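Local coordinates for protein CDA peptide synthetase I (Streptomyces coelicolor, PDB 5DU9) that is a peptide synthetase whose modelled part, a condensation domain, has the two-lobed, chloramphenicol-acetyltransferase-like fold of its family and holds (2S)-2-amino-N-butyl-propanamide, at residues T242-L248 / L405-G411; P362-M367 / D392-T398. The protein carries 1 engineered substitution. One frame throughout, in Å; residues are numbered along the deposited sequence. Where two conformers were deposited one is given.

Contact 1: residues T242-L248 / L405-G411; sequences TVRSLGL and LRVDFEG
Two antiparallel strands pair here at the margin of a mixed sheet in the condensation domain: 242-248 is an outermost strand and 405-411 its inner neighbour. Their axes approach to 4.6 Å at 160°, both backbones extended. Thr242-Gly411, Arg244-Phe409, Leu246-Val407 and Leu248-Leu405 are hydrogen-bonded pairs, for instance Arg244 N to Phe409 O at 3.0 Å and Leu246 N to Val407 O at 2.8 Å. On their face Leu248 CD1 meets Val407 CG2 at 3.7 Å, and Leu246, Leu248 and Phe409 touch helix 418-437. The other face carries the non-hydrogen-bonded pairs Val243-Glu410, Ser245-Asp408 and Gly247-Arg406. Ser245 OG, with chi1 t, accepts from Arg406 NE at 2.8 Å and donates to Asp408 OD1 at 2.7 Å. Arg406, chi1 t and chi2 near 107°, lays one guanidinium face on Gly247, whose CA is 3.6 Å from NH1; a CB there would clash. Water 1 links Ser245 O (3.1 Å) to Arg406 NH2 (3.3 Å). One hydroxyl thus relays between guanidinium and carboxylate, while Leu246, Leu248, Leu405 and Val407 make the opposite face apolar towards Leu248.

Contact 2: residues P362-M367 / D392-T398; sequences PTVNVM and DLNIVLT
Pro362 enters the pairing from a loop, its CA 3.3 Å from Leu393 O in a CA-H...O contact and its CB 4.3 Å from Leu393 CD2. Thr363 starts the parallel strand pair, 363-366 beside 393-398, with axes 4.7 Å apart at 12°: Thr363 N donates to Leu393 O (3.0 Å), and Ile395 N to Thr363 O (2.6 Å). Its side chain, chi1 m, shares a face with Asn394, and its OG1 hydrogen-bonds to Arg312 NH1. Val364, in register with Ile395 (CA-CA 4.9 Å), points to the other face, against helix 267-283. This is the parallel pair of a mixed sheet backed by helix, as in the alpha/beta lobes of condensation domains; Pro362 and Val364 also make backbone hydrogen bonds with Ser291 of strand 287-294. At Asn365 the backbone pattern repeats, N to Ile395 O at 2.8 Å and O from Leu397 N at 2.9 Å. Val366, paired with Leu397, packs on Trp267 and Ala268. Met367 N donates to Leu397 O at 3.0 Å, and its SD rests 3.6 Å from Thr398 CG2.

How the contacts relate
Strands 393-398 and 404-411 follow each other in the chain and lie side by side, fusing contacts 1 and 2 into one mixed sheet; the centres of the two contacts are about 9 Å apart, and contact 2 is nested within the loop that contact 1 closes. Probable hydrogen bonds join them, Asp408 N to Val396 O and Asn394 N to Glu410 O, both 2.8 Å. Glu410 OE1 also hydrogen-bonds to Asn394 ND2 and to Ser387 of the ligand pocket. (2S)-2-amino-N-butyl-propanamide lies about 5 Å from the side chain of Thr363 and about 7 Å from that of Glu410; Thr363 OG1 hydrogen-bonds to Arg312, like Ser387 a pocket residue. Of the two, contact 2 brings a side chain closer to the ligand.

Contact 1: residues T242-L248 / L405-G411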
loop_
_atom_site.group_PDB
_atom_site.type_symbol
_atom_site.label_atom_id
_atom_site.label_comp_id
_atom_site.label_asym_id
_atom_site.label_seq_id
_atom_site.Cartn_x
_atom_site.Cartn_y
_atom_site.Cartn_z
ATOM N N THR A 242 0.199 14.599 0.444
ATOM C CA THR A 242 -1.137 15.160 0.430
ATOM C C THR A 242 -1.991 14.176 -0.342
ATOM O O THR A 242 -1.613 13.766 -1.437
ATOM C CB THR A 242 -1.176 16.542 -0.232
ATOM O OG1 THR A 242 -0.327 17.441 0.491
ATOM C CG2 THR A 242 -2.595 17.090 -0.257
ATOM N N VAL A 243 -3.127 13.786 0.226
ATOM C CA VAL A 243 -3.943 12.728 -0.358
ATOM C C VAL A 243 -5.286 13.276 -0.808
ATOM O O VAL A 243 -6.001 13.917 -0.033
ATOM C CB VAL A 243 -4.164 11.571 0.643
ATOM C CG1 VAL A 243 -4.963 10.445 0.002
ATOM C CG2 VAL A 243 -2.829 11.046 1.153
ATOM N N ARG A 244 -5.614 13.038 -2.075
ATOM C CA ARG A 244 -6.926 13.382 -2.601
ATOM C C ARG A 244 -7.570 12.128 -3.160
ATOM O O ARG A 244 -6.967 11.392 -3.947
ATOM C CB ARG A 244 -6.826 14.477 -3.664
ATOM C CG ARG A 244 -6.478 15.850 -3.097
ATOM C CD ARG A 244 -7.574 16.381 -2.170
ATOM N NE ARG A 244 -7.235 17.683 -1.598
ATOM C CZ ARG A 244 -6.581 17.862 -0.452
ATOM N NH1 ARG A 244 -6.176 16.821 0.270
ATOM N NH2 ARG A 244 -6.330 19.093 -0.022
ATOM N N SER A 245 -8.803 11.891 -2.730
ATOM C CA SER A 245 -9.489 10.642 -3.020
ATOM C C SER A 245 -10.723 10.895 -3.877
ATOM O O SER A 245 -11.476 11.836 -3.633
ATOM C CB SER A 245 -9.871 9.943 -1.714
ATOM O OG SER A 245 -10.422 8.664 -1.966
ATOM N N LEU A 246 -10.912 10.050 -4.884
ATOM C CA LEU A 246 -12.048 10.160 -5.790
ATOM C C LEU A 246 -12.779 8.832 -5.844
ATOM O O LEU A 246 -12.192 7.815 -6.191
ATOM C CB LEU A 246 -11.587 10.572 -7.190
ATOM C CG LEU A 246 -12.639 10.587 -8.300
ATOM C CD1 LEU A 246 -13.767 11.550 -7.968
ATOM C CD2 LEU A 246 -12.004 10.948 -9.629
ATOM N N GLY A 247 -14.057 8.849 -5.483
ATOM C CA GLY A 247 -14.889 7.662 -5.565
ATOM C C GLY A 247 -15.515 7.516 -6.936
ATOM O O GLY A 247 -16.125 8.461 -7.450
ATOM N N LEU A 248 -15.356 6.331 -7.520
ATOM C CA LEU A 248 -15.913 6.008 -8.830
ATOM C C LEU A 248 -16.916 4.871 -8.690
ATOM O O LEU A 248 -16.540 3.762 -8.316
ATOM C CB LEU A 248 -14.813 5.606 -9.811
ATOM C CG LEU A 248 -13.688 6.615 -10.043
ATOM C CD1 LEU A 248 -12.655 6.016 -10.982
ATOM C CD2 LEU A 248 -14.232 7.923 -10.599
ATOM N N LEU A 405 -14.567 1.869 -7.507
ATOM C CA LEU A 405 -13.192 2.138 -7.105
ATOM C C LEU A 405 -13.074 3.394 -6.263
ATOM O O LEU A 405 -13.850 4.334 -6.411
ATOM C CB LEU A 405 -12.297 2.286 -8.336
ATOM C CG LEU A 405 -12.106 1.044 -9.201
ATOM C CD1 LEU A 405 -11.504 1.417 -10.551
ATOM C CD2 LEU A 405 -11.226 0.028 -8.494
ATOM N N ARG A 406 -12.088 3.392 -5.377
ATOM C CA ARG A 406 -11.596 4.622 -4.786
ATOM C C ARG A 406 -10.207 4.852 -5.348
ATOM O O ARG A 406 -9.343 3.983 -5.247
ATOM C CB ARG A 406 -11.568 4.546 -3.259
ATOM C CG ARG A 406 -11.515 5.907 -2.583
ATOM C CD ARG A 406 -12.844 6.259 -1.928
ATOM N NE ARG A 406 -13.026 7.702 -1.785
ATOM C CZ ARG A 406 -14.204 8.321 -1.806
ATOM N NH1 ARG A 406 -15.326 7.632 -1.971
ATOM N NH2 ARG A 406 -14.262 9.639 -1.669
ATOM N N VAL A 407 -10.013 6.011 -5.969
ATOM C CA VAL A 407 -8.728 6.374 -6.548
ATOM C C VAL A 407 -8.100 7.463 -5.697
ATOM O O VAL A 407 -8.653 8.554 -5.572
ATOM C CB VAL A 407 -8.875 6.872 -7.998
ATOM C CG1 VAL A 407 -7.517 7.239 -8.588
ATOM C CG2 VAL A 407 -9.574 5.823 -8.854
ATOM N N ASP A 408 -6.953 7.153 -5.100
ATOM C CA ASP A 408 -6.226 8.120 -4.286
ATOM C C ASP A 408 -4.981 8.594 -5.020
ATOM O O ASP A 408 -4.151 7.783 -5.439
ATOM C CB ASP A 408 -5.828 7.512 -2.938
ATOM C CG ASP A 408 -6.972 7.492 -1.940
ATOM O OD1 ASP A 408 -8.134 7.383 -2.368
ATOM O OD2 ASP A 408 -6.705 7.598 -0.724
ATOM N N PHE A 409 -4.873 9.905 -5.198
ATOM C CA PHE A 409 -3.641 10.516 -5.672
ATOM C C PHE A 409 -2.900 11.055 -4.463
ATOM O O PHE A 409 -3.382 11.957 -3.780
ATOM C CB PHE A 409 -3.918 11.627 -6.688
ATOM C CG PHE A 409 -3.971 11.146 -8.114
ATOM C CD1 PHE A 409 -4.624 9.971 -8.441
ATOM C CD2 PHE A 409 -3.379 11.882 -9.131
ATOM C CE1 PHE A 409 -4.675 9.527 -9.753
ATOM C CE2 PHE A 409 -3.425 11.441 -10.443
ATOM C CZ PHE A 409 -4.075 10.266 -10.753
ATOM N N GLU A 410 -1.741 10.469 -4.194
ATOM C CA GLU A 410 -0.916 10.847 -3.059
ATOM C C GLU A 410 0.298 11.605 -3.566
ATOM O O GLU A 410 1.225 11.005 -4.112
ATOM C CB GLU A 410 -0.488 9.607 -2.273
ATOM C CG GLU A 410 -1.634 8.676 -1.911
ATOM C CD GLU A 410 -1.191 7.491 -1.068
ATOM O OE1 GLU A 410 -0.038 7.042 -1.228
ATOM O OE2 GLU A 410 -1.999 7.003 -0.248
ATOM N N GLY A 411 0.281 12.922 -3.391
ATOM C CA GLY A 411 1.312 13.783 -3.942
ATOM C C GLY A 411 2.271 14.332 -2.908
ATOM O O GLY A 411 1.864 14.725 -1.813
HETATM O O HOH W 1 -12.682 12.339 -0.775
#

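Contact 2: residues P362-M367 / D392-T398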
loop_
_atom_site.group_PDB
_atom_site.type_symbol
_atom_site.label_atom_id
_atom_site.label_comp_id
_atom_site.label_asym_id
_atom_site.label_seq_id
_atom_site.Cartn_x
_atom_site.Cartn_y
_atom_site.Cartn_z
ATOM N N PRO A 362 5.633 7.469 -11.241
ATOM C CA PRO A 362 4.541 7.392 -10.268
ATOM C C PRO A 362 4.330 5.955 -9.824
ATOM O O PRO A 362 4.406 5.052 -10.650
ATOM C CB PRO A 362 3.329 7.919 -11.044
ATOM C CG PRO A 362 3.705 7.791 -12.485
ATOM C CD PRO A 362 5.184 8.009 -12.534
ATOM N N THR A 363 4.100 5.737 -8.536
ATOM C CA THR A 363 3.784 4.402 -8.060
ATOM C C THR A 363 2.335 4.097 -8.397
ATOM O O THR A 363 1.440 4.848 -8.017
ATOM C CB THR A 363 4.009 4.260 -6.544
ATOM O OG1 THR A 363 5.388 4.508 -6.239
ATOM C CG2 THR A 363 3.636 2.855 -6.074
ATOM N N VAL A 364 2.116 3.008 -9.129
ATOM C CA VAL A 364 0.771 2.571 -9.478
ATOM C C VAL A 364 0.441 1.334 -8.656
ATOM O O VAL A 364 0.931 0.239 -8.931
ATOM C CB VAL A 364 0.637 2.265 -10.978
ATOM C CG1 VAL A 364 -0.800 1.861 -11.318
ATOM C CG2 VAL A 364 1.059 3.476 -11.793
ATOM N N ASN A 365 -0.398 1.538 -7.646
ATOM C CA ASN A 365 -0.728 0.522 -6.663
ATOM C C ASN A 365 -2.195 0.134 -6.772
ATOM O O ASN A 365 -3.058 0.757 -6.149
ATOM C CB ASN A 365 -0.409 1.048 -5.258
ATOM C CG ASN A 365 -0.682 0.034 -4.168
ATOM O OD1 ASN A 365 -0.970 -1.129 -4.437
ATOM N ND2 ASN A 365 -0.576 0.478 -2.920
ATOM N N VAL A 366 -2.470 -0.880 -7.588
ATOM C CA VAL A 366 -3.809 -1.431 -7.710
ATOM C C VAL A 366 -3.911 -2.498 -6.638
ATOM O O VAL A 366 -3.373 -3.595 -6.791
ATOM C CB VAL A 366 -4.074 -2.016 -9.104
ATOM C CG1 VAL A 366 -5.521 -2.499 -9.210
ATOM C CG2 VAL A 366 -3.778 -0.986 -10.181
ATOM N N MET A 367 -4.577 -2.172 -5.537
ATOM C CA MET A 367 -4.599 -3.081 -4.402
ATOM C C MET A 367 -5.376 -4.341 -4.749
ATOM O O MET A 367 -6.381 -4.287 -5.465
ATOM C CB MET A 367 -5.194 -2.404 -3.168
ATOM C CG MET A 367 -4.278 -1.347 -2.574
ATOM S SD MET A 367 -4.746 -0.842 -0.907
ATOM C CE MET A 367 -4.230 -2.271 0.043
ATOM N N ASP A 392 7.243 12.056 -5.395
ATOM C CA ASP A 392 6.449 12.589 -6.493
ATOM C C ASP A 392 4.972 12.236 -6.305
ATOM O O ASP A 392 4.217 13.011 -5.718
ATOM C CB ASP A 392 6.989 12.054 -7.827
ATOM C CG ASP A 392 6.063 12.327 -8.998
ATOM O OD1 ASP A 392 5.520 13.444 -9.082
ATOM O OD2 ASP A 392 5.878 11.418 -9.835
ATOM N N LEU A 393 4.569 11.064 -6.782
ATOM C CA LEU A 393 3.156 10.692 -6.803
ATOM C C LEU A 393 2.934 9.196 -6.618
ATOM O O LEU A 393 3.598 8.382 -7.261
ATOM C CB LEU A 393 2.523 11.141 -8.128
ATOM C CG LEU A 393 1.035 10.853 -8.346
ATOM C CD1 LEU A 393 0.170 11.722 -7.450
ATOM C CD2 LEU A 393 0.676 11.061 -9.812
ATOM N N ASN A 394 1.999 8.840 -5.738
ATOM C CA ASN A 394 1.447 7.489 -5.698
ATOM C C ASN A 394 0.031 7.537 -6.220
ATOM O O ASN A 394 -0.727 8.448 -5.879
ATOM C CB ASN A 394 1.415 6.888 -4.285
ATOM C CG ASN A 394 2.729 6.993 -3.557
ATOM O OD1 ASN A 394 3.797 6.778 -4.132
ATOM N ND2 ASN A 394 2.657 7.302 -2.262
ATOM N N ILE A 395 -0.323 6.549 -7.031
ATOM C CA ILE A 395 -1.692 6.362 -7.483
ATOM C C ILE A 395 -2.191 5.056 -6.888
ATOM O O ILE A 395 -1.704 3.988 -7.235
ATOM C CB ILE A 395 -1.792 6.328 -9.017
ATOM C CG1 ILE A 395 -1.306 7.661 -9.590
ATOM C CG2 ILE A 395 -3.225 6.044 -9.449
ATOM C CD1 ILE A 395 -1.193 7.689 -11.095
ATOM N N VAL A 396 -3.156 5.155 -5.982
ATOM C CA VAL A 396 -3.631 4.005 -5.228
ATOM C C VAL A 396 -5.086 3.733 -5.582
ATOM O O VAL A 396 -5.922 4.635 -5.530
ATOM C CB VAL A 396 -3.496 4.241 -3.710
ATOM C CG1 VAL A 396 -3.872 2.986 -2.933
ATOM C CG2 VAL A 396 -2.076 4.684 -3.365
ATOM N N LEU A 397 -5.375 2.493 -5.960
ATOM C CA LEU A 397 -6.743 2.075 -6.240
ATOM C C LEU A 397 -7.171 0.999 -5.266
ATOM O O LEU A 397 -6.415 0.071 -4.987
ATOM C CB LEU A 397 -6.886 1.541 -7.662
ATOM C CG LEU A 397 -7.052 2.568 -8.774
ATOM C CD1 LEU A 397 -5.778 3.351 -8.989
ATOM C CD2 LEU A 397 -7.472 1.872 -10.050
ATOM N N THR A 398 -8.385 1.144 -4.747
ATOM C CA THR A 398 -9.023 0.100 -3.963
ATOM C C THR A 398 -10.393 -0.167 -4.560
ATOM O O THR A 398 -11.067 0.754 -5.009
ATOM C CB THR A 398 -9.167 0.489 -2.481
ATOM O OG1 THR A 398 -10.035 1.619 -2.360
ATOM C CG2 THR A 398 -7.819 0.830 -1.895
#